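Local structure of aerobactin synthase IucA (Klebsiella pneumoniae subsp. pneumoniae, 5JM8) at residues 301-306 with 322-327; 206-211 with 272-277; 15-20 with 63-68. The protein catalyses an ATP-dependent ligation in the biosynthesis of the siderophore aerobactin, most likely joining citrate to an acetylated hydroxylysine. All coordinates share one frame; numbering follows the deposited sequence.

Contact 1: 301-306 with 322-327; sequences MRLARL and FRVMQE
Helix 301-306 lies against the turn that leaves strand 322-324, the CA atoms coming nearest at A304 and Q326, 5.6 Å apart. Q326 has the largest share of the contact. Its CG stands anti to the carbonyl carbon and the chain bends at chi2 (-64°), folding the amide in against the helix. There Q326 OE1 rests 3.4 Å from A304 CA and 3.7 Å from L303 CG. A304 N is nearby, but at an angle too poor for a hydrogen bond, so toward the helix this oxygen makes van der Waals contact. L303 crosses Q326 at about a right angle; with CG anti to the backbone N (chi1 -176°) it meets V324 tip to tip, CD2 to CG1, at 4.1 Å. M301 curls through two bends to put SD 4.0 Å from E327 O. The E327 carboxylate has its partners elsewhere: OE2 takes the N-H of C448 and a salt bridge from R349, and the side chain is about 5 Å from bound ATP. W312 of helix 310-318 packs on L303, V324 and Q326 together, while strand 322-324 runs parallel to strand 440-445 at the rim of a mixed sheet.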
loop_
_atom_site.group_PDB
_atom_site.type_symbol
_atom_site.label_atom_id
_atom_site.label_comp_id
_atom_site.label_asym_id
_atom_site.label_seq_id
_atom_site.Cartn_x
_atom_site.Cartn_y
_atom_site.Cartn_z
ATOM N N MET A 301 11.015 32.278 9.249
ATOM C CA MET A 301 10.369 33.129 8.258
ATOM C C MET A 301 11.420 33.805 7.389
ATOM O O MET A 301 11.294 33.861 6.166
ATOM C CB MET A 301 9.496 34.189 8.936
ATOM C CG MET A 301 8.319 33.638 9.727
ATOM S SD MET A 301 7.150 32.687 8.739
ATOM C CE MET A 301 6.654 33.884 7.504
ATOM N N ARG A 302 12.459 34.317 8.042
ATOM C CA ARG A 302 13.549 35.009 7.365
ATOM C C ARG A 302 14.195 34.120 6.309
ATOM O O ARG A 302 14.419 34.543 5.174
ATOM C CB ARG A 302 14.594 35.462 8.389
ATOM C CG ARG A 302 15.791 36.190 7.797
ATOM C CD ARG A 302 16.663 36.799 8.882
ATOM N NE ARG A 302 15.907 37.724 9.724
ATOM C CZ ARG A 302 15.665 37.555 11.021
ATOM N NH1 ARG A 302 16.133 36.498 11.677
ATOM N NH2 ARG A 302 14.956 38.464 11.676
ATOM N N LEU A 303 14.486 32.883 6.691
ATOM C CA LEU A 303 15.079 31.917 5.777
ATOM C C LEU A 303 14.084 31.518 4.689
ATOM O O LEU A 303 14.465 31.282 3.544
ATOM C CB LEU A 303 15.554 30.680 6.548
ATOM C CG LEU A 303 16.286 29.592 5.756
ATOM C CD1 LEU A 303 17.567 30.132 5.136
ATOM C CD2 LEU A 303 16.586 28.397 6.649
ATOM N N ALA A 304 12.806 31.449 5.053
ATOM C CA ALA A 304 11.766 31.049 4.111
ATOM C C ALA A 304 11.546 32.112 3.037
ATOM O O ALA A 304 11.378 31.788 1.862
ATOM C CB ALA A 304 10.469 30.770 4.850
ATOM N N ARG A 305 11.535 33.379 3.443
ATOM C CA ARG A 305 11.410 34.486 2.498
ATOM C C ARG A 305 12.649 34.578 1.618
ATOM O O ARG A 305 12.570 34.935 0.443
ATOM C CB ARG A 305 11.201 35.808 3.235
ATOM C CG ARG A 305 9.874 35.916 3.950
ATOM C CD ARG A 305 9.710 37.277 4.593
ATOM N NE ARG A 305 8.453 37.376 5.324
ATOM C CZ ARG A 305 7.278 37.632 4.759
ATOM N NH1 ARG A 305 7.190 37.811 3.445
ATOM N NH2 ARG A 305 6.187 37.705 5.510
ATOM N N LEU A 306 13.796 34.256 2.204
ATOM C CA LEU A 306 15.056 34.252 1.475
ATOM C C LEU A 306 15.089 33.110 0.465
ATOM O O LEU A 306 15.801 33.179 -0.537
ATOM C CB LEU A 306 16.227 34.138 2.451
ATOM C CG LEU A 306 17.636 34.370 1.899
ATOM C CD1 LEU A 306 17.770 35.755 1.277
ATOM C CD2 LEU A 306 18.665 34.181 3.004
ATOM N N PHE A 322 19.685 18.408 -2.295
ATOM C CA PHE A 322 19.704 19.088 -1.004
ATOM C C PHE A 322 18.421 19.887 -0.794
ATOM O O PHE A 322 18.057 20.714 -1.630
ATOM C CB PHE A 322 20.922 20.009 -0.904
ATOM C CG PHE A 322 20.860 20.974 0.247
ATOM C CD1 PHE A 322 20.756 20.515 1.548
ATOM C CD2 PHE A 322 20.911 22.341 0.028
ATOM C CE1 PHE A 322 20.700 21.398 2.610
ATOM C CE2 PHE A 322 20.856 23.229 1.087
ATOM C CZ PHE A 322 20.751 22.756 2.379
ATOM N N ARG A 323 17.738 19.628 0.320
ATOM C CA ARG A 323 16.553 20.399 0.695
ATOM C C ARG A 323 16.696 20.985 2.092
ATOM O O ARG A 323 17.398 20.437 2.939
ATOM C CB ARG A 323 15.287 19.533 0.649
ATOM C CG ARG A 323 14.954 18.924 -0.705
ATOM C CD ARG A 323 14.754 19.966 -1.798
ATOM N NE ARG A 323 13.618 20.857 -1.559
ATOM C CZ ARG A 323 12.356 20.572 -1.869
ATOM N NH1 ARG A 323 12.044 19.406 -2.414
ATOM N NH2 ARG A 323 11.396 21.451 -1.624
ATOM N N VAL A 324 16.027 22.111 2.313
ATOM C CA VAL A 324 15.802 22.631 3.653
ATOM C C VAL A 324 14.301 22.579 3.923
ATOM O O VAL A 324 13.504 23.011 3.090
ATOM C CB VAL A 324 16.331 24.077 3.810
ATOM C CG1 VAL A 324 15.968 24.643 5.175
ATOM C CG2 VAL A 324 17.835 24.116 3.613
ATOM N N MET A 325 13.917 22.026 5.072
ATOM C CA MET A 325 12.520 22.043 5.499
ATOM C C MET A 325 12.170 23.422 6.044
ATOM O O MET A 325 12.477 23.744 7.193
ATOM C CB MET A 325 12.253 20.973 6.559
ATOM C CG MET A 325 12.103 19.570 6.001
ATOM S SD MET A 325 11.963 18.330 7.302
ATOM C CE MET A 325 11.458 16.894 6.357
ATOM N N GLN A 326 11.529 24.232 5.208
ATOM C CA GLN A 326 11.246 25.621 5.545
ATOM C C GLN A 326 10.160 25.746 6.599
ATOM O O GLN A 326 9.091 25.145 6.485
ATOM C CB GLN A 326 10.828 26.398 4.295
ATOM C CG GLN A 326 11.897 26.481 3.219
ATOM C CD GLN A 326 13.126 27.246 3.668
ATOM O OE1 GLN A 326 13.086 27.994 4.644
ATOM N NE2 GLN A 326 14.230 27.055 2.956
ATOM N N GLU A 327 10.453 26.539 7.625
ATOM C CA GLU A 327 9.475 26.882 8.645
ATOM C C GLU A 327 8.836 28.220 8.280
ATOM O O GLU A 327 9.130 29.250 8.888
ATOM C CB GLU A 327 10.139 26.938 10.020
ATOM C CG GLU A 327 10.825 25.636 10.410
ATOM C CD GLU A 327 11.706 25.775 11.636
ATOM O OE1 GLU A 327 11.561 26.777 12.368
ATOM O OE2 GLU A 327 12.557 24.884 11.857
#

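Contact 2: 206-211 with 272-277; sequences AAENAP and TSRDMI
The E208 carboxylate and the R274 guanidinium are turned 30° from each other, and the acid meets the guanidinium obliquely. Their charges attract only at a distance, E208 OE1 to R274 NE being 4.3 Å, beyond a salt bridge. The face of the carboxylate is used by the R274 backbone instead: R274 N donates to E208 OE2 over 3.0 Å, from well above the plane (57° out of it) and along a bent path (140°). R274 CB sits beside it, 3.2 Å from the same OE2. E208 gets there from a crowded first torsion, CG lying between N and the carbonyl carbon, followed by an extended chain. The N209 amide lies against S273, OD1 to CB 3.4 Å, while its ND2 donates to F205 O within the helix. S273 OG in turn donates to D275 O over a very short 2.4 Å, in the carbonyl plane on a lone pair, which pins the turn leading into strand 275-284.

Two waters complete the join. One is held by E208 O, N209 OD1 and T272 OG1; the other donates to E208 OE2 and, at 2.5 Å, to D275 OD2. R274 also packs on P211 of another subunit, whose own R274 packs back on P211 here.

OE2 of E208 and OD2 of D275 are 4.8 Å apart. The water donates to both, consistent with two ionised acids, and R201 and R204, bound to D275, would further stabilise its charge. R274 NE is buried with no partner in the model; its attraction to E208 probably acts without a salt bridge.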
loop_
_atom_site.group_PDB
_atom_site.type_symbol
_atom_site.label_atom_id
_atom_site.label_comp_id
_atom_site.label_asym_id
_atom_site.label_seq_id
_atom_site.Cartn_x
_atom_site.Cartn_y
_atom_site.Cartn_z
ATOM N N ALA A 206 -5.981 22.446 9.974
ATOM C CA ALA A 206 -7.090 21.887 10.735
ATOM C C ALA A 206 -7.915 20.935 9.881
ATOM O O ALA A 206 -8.447 19.941 10.376
ATOM C CB ALA A 206 -7.967 22.997 11.278
ATOM N N ALA A 207 -8.013 21.243 8.592
ATOM C CA ALA A 207 -8.823 20.453 7.675
ATOM C C ALA A 207 -8.215 19.079 7.414
ATOM O O ALA A 207 -8.930 18.083 7.355
ATOM C CB ALA A 207 -9.002 21.198 6.366
ATOM N N GLU A 208 -6.896 19.029 7.259
ATOM C CA GLU A 208 -6.231 17.783 6.905
ATOM C C GLU A 208 -5.755 17.001 8.130
ATOM O O GLU A 208 -5.175 15.923 7.986
ATOM C CB GLU A 208 -5.049 18.063 5.967
ATOM C CG GLU A 208 -3.884 18.803 6.597
ATOM C CD GLU A 208 -2.805 19.152 5.586
ATOM O OE1 GLU A 208 -3.038 18.953 4.375
ATOM O OE2 GLU A 208 -1.721 19.617 6.004
ATOM N N ASN A 209 -6.006 17.532 9.326
ATOM C CA ASN A 209 -5.598 16.867 10.564
ATOM C C ASN A 209 -6.757 16.560 11.505
ATOM O O ASN A 209 -6.765 15.519 12.162
ATOM C CB ASN A 209 -4.565 17.714 11.303
ATOM C CG ASN A 209 -3.211 17.684 10.633
ATOM O OD1 ASN A 209 -2.540 16.652 10.619
ATOM N ND2 ASN A 209 -2.798 18.815 10.074
ATOM N N ALA A 210 -7.722 17.471 11.579
ATOM C CA ALA A 210 -8.909 17.264 12.402
ATOM C C ALA A 210 -10.143 17.831 11.707
ATOM O O ALA A 210 -10.727 18.811 12.170
ATOM C CB ALA A 210 -8.727 17.905 13.759
ATOM N N PRO A 211 -10.545 17.207 10.589
ATOM C CA PRO A 211 -11.668 17.686 9.776
ATOM C C PRO A 211 -12.963 17.824 10.568
ATOM O O PRO A 211 -13.767 18.710 10.284
ATOM C CB PRO A 211 -11.828 16.604 8.702
ATOM C CG PRO A 211 -10.618 15.774 8.760
ATOM C CD PRO A 211 -10.004 15.927 10.102
ATOM N N THR A 272 0.442 12.030 7.111
ATOM C CA THR A 272 -0.568 12.519 6.180
ATOM C C THR A 272 -0.683 14.041 6.196
ATOM O O THR A 272 -1.431 14.621 5.407
ATOM C CB THR A 272 -1.947 11.917 6.500
ATOM O OG1 THR A 272 -2.313 12.247 7.845
ATOM C CG2 THR A 272 -1.917 10.405 6.347
ATOM N N SER A 273 0.056 14.684 7.096
ATOM C CA SER A 273 0.022 16.136 7.213
ATOM C C SER A 273 1.066 16.795 6.322
ATOM O O SER A 273 2.244 16.436 6.349
ATOM C CB SER A 273 0.245 16.564 8.661
ATOM O OG SER A 273 0.365 17.973 8.757
ATOM N N ARG A 274 0.616 17.770 5.542
ATOM C CA ARG A 274 1.493 18.542 4.679
ATOM C C ARG A 274 2.512 19.318 5.505
ATOM O O ARG A 274 3.577 19.690 5.010
ATOM C CB ARG A 274 0.661 19.493 3.820
ATOM C CG ARG A 274 1.432 20.219 2.738
ATOM C CD ARG A 274 0.473 20.915 1.784
ATOM N NE ARG A 274 -0.421 19.971 1.116
ATOM C CZ ARG A 274 -0.106 19.290 0.018
ATOM N NH1 ARG A 274 1.087 19.439 -0.549
ATOM N NH2 ARG A 274 -0.987 18.454 -0.515
ATOM N N ASP A 275 2.171 19.549 6.771
ATOM C CA ASP A 275 3.025 20.298 7.684
ATOM C C ASP A 275 3.368 19.500 8.936
ATOM O O ASP A 275 2.531 18.772 9.472
ATOM C CB ASP A 275 2.344 21.605 8.096
ATOM C CG ASP A 275 2.247 22.598 6.959
ATOM O OD1 ASP A 275 3.203 22.690 6.162
ATOM O OD2 ASP A 275 1.213 23.288 6.863
ATOM N N MET A 276 4.611 19.637 9.385
ATOM C CA MET A 276 4.984 19.244 10.734
ATOM C C MET A 276 4.725 20.443 11.635
ATOM O O MET A 276 4.543 21.561 11.148
ATOM C CB MET A 276 6.451 18.819 10.810
ATOM C CG MET A 276 6.801 17.605 9.976
ATOM S SD MET A 276 8.477 17.048 10.316
ATOM C CE MET A 276 8.740 15.886 8.978
ATOM N N ILE A 277 4.710 20.219 12.945
ATOM C CA ILE A 277 4.502 21.311 13.884
ATOM C C ILE A 277 5.506 21.233 15.034
ATOM O O ILE A 277 5.755 20.165 15.595
ATOM C CB ILE A 277 3.050 21.310 14.411
ATOM C CG1 ILE A 277 2.773 22.573 15.229
ATOM C CG2 ILE A 277 2.762 20.044 15.209
ATOM C CD1 ILE A 277 1.305 22.922 15.317
HETATM O O HOH W 1 -1.208 22.612 6.605
HETATM O O HOH W 2 -3.064 14.695 8.771
#

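Contact 3: 15-20 with 63-68; sequences AAQCFL and HRFEFP
One hydrogen bond ties helix 15-20 to strand 64-66: F65 N donates to Q17 OE1 over a short 2.6 Å and nearly straight (169°), though the donor sits above the plane of the amide carbonyl rather than on a lone pair. Q17 reaches it by setting CG anti to its own N and bending at chi2, so that a side chain leaving the helix at an angle curls in toward the strand.

The same amide makes the polar-aromatic contact. NE2 lies 3.3 Å above one face of the F65 ring, displaced toward the rim, with the two planes 74° apart, so the amide stands almost upright on the ring. N21 OD1, a turn further along the helix, accepts a bond from NE2 and fixes which end of the amide is the oxygen. H63 O presses close as well, 3.1 Å from Q17 CG, and takes its hydrogen bond from N21 ND2; its geometry toward Q17 NE2 is too poor for another.

The apolar part centres on L20. Its CD1 comes in at the edge of two rings, in the plane of each, 3.6 Å from F65 CD2 and 3.8 Å from F67 CZ; the approach to F67 is tip to tip. A16, one helical turn earlier, adds CB at 4.1 Å from F67 CZ.

Helix and strand axes approach to 8.8 Å and cross at 118°. The strand belongs to a five-stranded antiparallel sheet, where it pairs with strand 49-54, and F52 from that neighbour meets F65, F67 and L20. F82 and L85 of helix 82-96 also pack on A16 and L20, so the same face of helix 14-26 meets both the sheet and helix 82-96.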
loop_
_atom_site.group_PDB
_atom_site.type_symbol
_atom_site.label_atom_id
_atom_site.label_comp_id
_atom_site.label_asym_id
_atom_site.label_seq_id
_atom_site.Cartn_x
_atom_site.Cartn_y
_atom_site.Cartn_z
ATOM N N ALA A 15 24.067 4.287 28.600
ATOM C CA ALA A 15 23.758 5.538 29.288
ATOM C C ALA A 15 24.983 6.045 30.038
ATOM O O ALA A 15 25.338 7.221 29.950
ATOM C CB ALA A 15 22.591 5.345 30.247
ATOM N N ALA A 16 25.630 5.151 30.774
ATOM C CA ALA A 16 26.812 5.515 31.538
ATOM C C ALA A 16 27.926 5.972 30.606
ATOM O O ALA A 16 28.708 6.858 30.948
ATOM C CB ALA A 16 27.279 4.345 32.387
ATOM N N GLN A 17 27.986 5.372 29.423
ATOM C CA GLN A 17 29.042 5.682 28.467
ATOM C C GLN A 17 28.950 7.135 28.005
ATOM O O GLN A 17 29.954 7.738 27.636
ATOM C CB GLN A 17 28.971 4.743 27.265
ATOM C CG GLN A 17 30.268 4.651 26.477
ATOM C CD GLN A 17 31.364 3.924 27.233
ATOM O OE1 GLN A 17 31.206 2.764 27.619
ATOM N NE2 GLN A 17 32.484 4.604 27.449
ATOM N N CYS A 18 27.742 7.692 28.034
ATOM C CA CYS A 18 27.529 9.093 27.683
ATOM C C CYS A 18 28.130 10.006 28.737
ATOM O O CYS A 18 28.838 10.957 28.415
ATOM C CB CYS A 18 26.037 9.389 27.535
ATOM S SG CYS A 18 25.244 8.573 26.132
ATOM N N PHE A 19 27.832 9.711 29.998
ATOM C CA PHE A 19 28.390 10.455 31.119
ATOM C C PHE A 19 29.911 10.414 31.066
ATOM O O PHE A 19 30.575 11.443 31.178
ATOM C CB PHE A 19 27.876 9.881 32.445
ATOM C CG PHE A 19 28.468 10.530 33.666
ATOM C CD1 PHE A 19 29.656 10.067 34.209
ATOM C CD2 PHE A 19 27.830 11.597 34.276
ATOM C CE1 PHE A 19 30.200 10.661 35.331
ATOM C CE2 PHE A 19 28.369 12.195 35.401
ATOM C CZ PHE A 19 29.555 11.727 35.928
ATOM N N LEU A 20 30.451 9.218 30.865
ATOM C CA LEU A 20 31.892 9.005 30.918
ATOM C C LEU A 20 32.617 9.561 29.691
ATOM O O LEU A 20 33.629 10.244 29.832
ATOM C CB LEU A 20 32.195 7.513 31.071
ATOM C CG LEU A 20 31.685 6.872 32.366
ATOM C CD1 LEU A 20 31.876 5.363 32.339
ATOM C CD2 LEU A 20 32.372 7.468 33.585
ATOM N N HIS A 63 34.190 6.014 23.058
ATOM C CA HIS A 63 34.702 4.812 23.710
ATOM C C HIS A 63 33.594 3.840 24.093
ATOM O O HIS A 63 32.442 4.233 24.280
ATOM C CB HIS A 63 35.493 5.173 24.971
ATOM C CG HIS A 63 36.604 6.145 24.733
ATOM N ND1 HIS A 63 37.696 5.851 23.945
ATOM C CD2 HIS A 63 36.798 7.404 25.190
ATOM C CE1 HIS A 63 38.509 6.890 23.918
ATOM N NE2 HIS A 63 37.989 7.847 24.667
ATOM N N ARG A 64 33.966 2.569 24.217
ATOM C CA ARG A 64 33.086 1.546 24.760
ATOM C C ARG A 64 33.774 0.891 25.953
ATOM O O ARG A 64 34.787 0.206 25.797
ATOM C CB ARG A 64 32.730 0.501 23.697
ATOM C CG ARG A 64 31.725 -0.547 24.175
ATOM C CD ARG A 64 31.284 -1.502 23.066
ATOM N NE ARG A 64 32.374 -2.359 22.594
ATOM C CZ ARG A 64 33.074 -2.160 21.479
ATOM N NH1 ARG A 64 34.044 -3.006 21.154
ATOM N NH2 ARG A 64 32.816 -1.128 20.681
ATOM N N PHE A 65 33.230 1.126 27.144
ATOM C CA PHE A 65 33.749 0.517 28.363
ATOM C C PHE A 65 32.994 -0.765 28.703
ATOM O O PHE A 65 31.782 -0.863 28.498
ATOM C CB PHE A 65 33.653 1.491 29.546
ATOM C CG PHE A 65 34.525 2.711 29.416
ATOM C CD1 PHE A 65 35.600 2.740 28.541
ATOM C CD2 PHE A 65 34.267 3.834 30.183
ATOM C CE1 PHE A 65 36.393 3.869 28.432
ATOM C CE2 PHE A 65 35.056 4.963 30.079
ATOM C CZ PHE A 65 36.120 4.980 29.202
ATOM N N GLU A 66 33.729 -1.744 29.224
ATOM C CA GLU A 66 33.137 -2.957 29.770
ATOM C C GLU A 66 32.924 -2.770 31.270
ATOM O O GLU A 66 33.843 -2.381 31.990
ATOM C CB GLU A 66 34.028 -4.169 29.489
ATOM C CG GLU A 66 33.503 -5.475 30.061
ATOM C CD GLU A 66 34.346 -6.671 29.661
ATOM O OE1 GLU A 66 35.241 -6.513 28.801
ATOM O OE2 GLU A 66 34.117 -7.771 30.208
ATOM N N PHE A 67 31.708 -3.043 31.729
ATOM C CA PHE A 67 31.328 -2.798 33.117
ATOM C C PHE A 67 31.169 -4.116 33.869
ATOM O O PHE A 67 31.019 -5.168 33.247
ATOM C CB PHE A 67 30.036 -1.978 33.155
ATOM C CG PHE A 67 30.185 -0.598 32.578
ATOM C CD1 PHE A 67 30.749 0.425 33.324
ATOM C CD2 PHE A 67 29.773 -0.326 31.284
ATOM C CE1 PHE A 67 30.890 1.694 32.794
ATOM C CE2 PHE A 67 29.912 0.940 30.749
ATOM C CZ PHE A 67 30.471 1.950 31.504
ATOM N N PRO A 68 31.196 -4.072 35.214
ATOM C CA PRO A 68 31.294 -2.906 36.105
ATOM C C PRO A 68 32.673 -2.253 36.154
ATOM O O PRO A 68 33.681 -2.868 35.798
ATOM C CB PRO A 68 30.939 -3.490 37.476
ATOM C CG PRO A 68 31.351 -4.908 37.391
ATOM C CD PRO A 68 31.067 -5.325 35.977
#

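Overall arrangement
From the N terminus the chain closes three loops in series; none nests in another and none crosses. Contact 3 comes first, bringing strand 64-72 back to helix 14-26 to tie the N-terminal helix to the five-stranded sheet. Contact 2 closes next, joining helix 198-209 to the start of strand 275-284 in the eight-stranded sheet. Contact 1 follows with the shortest loop, largely helix 310-318, and joins helix 294-306 to the exit of strand 322-324, an outermost strand of the mixed sheet. Contacts 1 and 2, with centres 20 Å apart, touch where M325 CE packs on M276 CE at 3.9 Å. Contact 3 lies across the chain's centre from both, its nearest atoms about 25 Å from either.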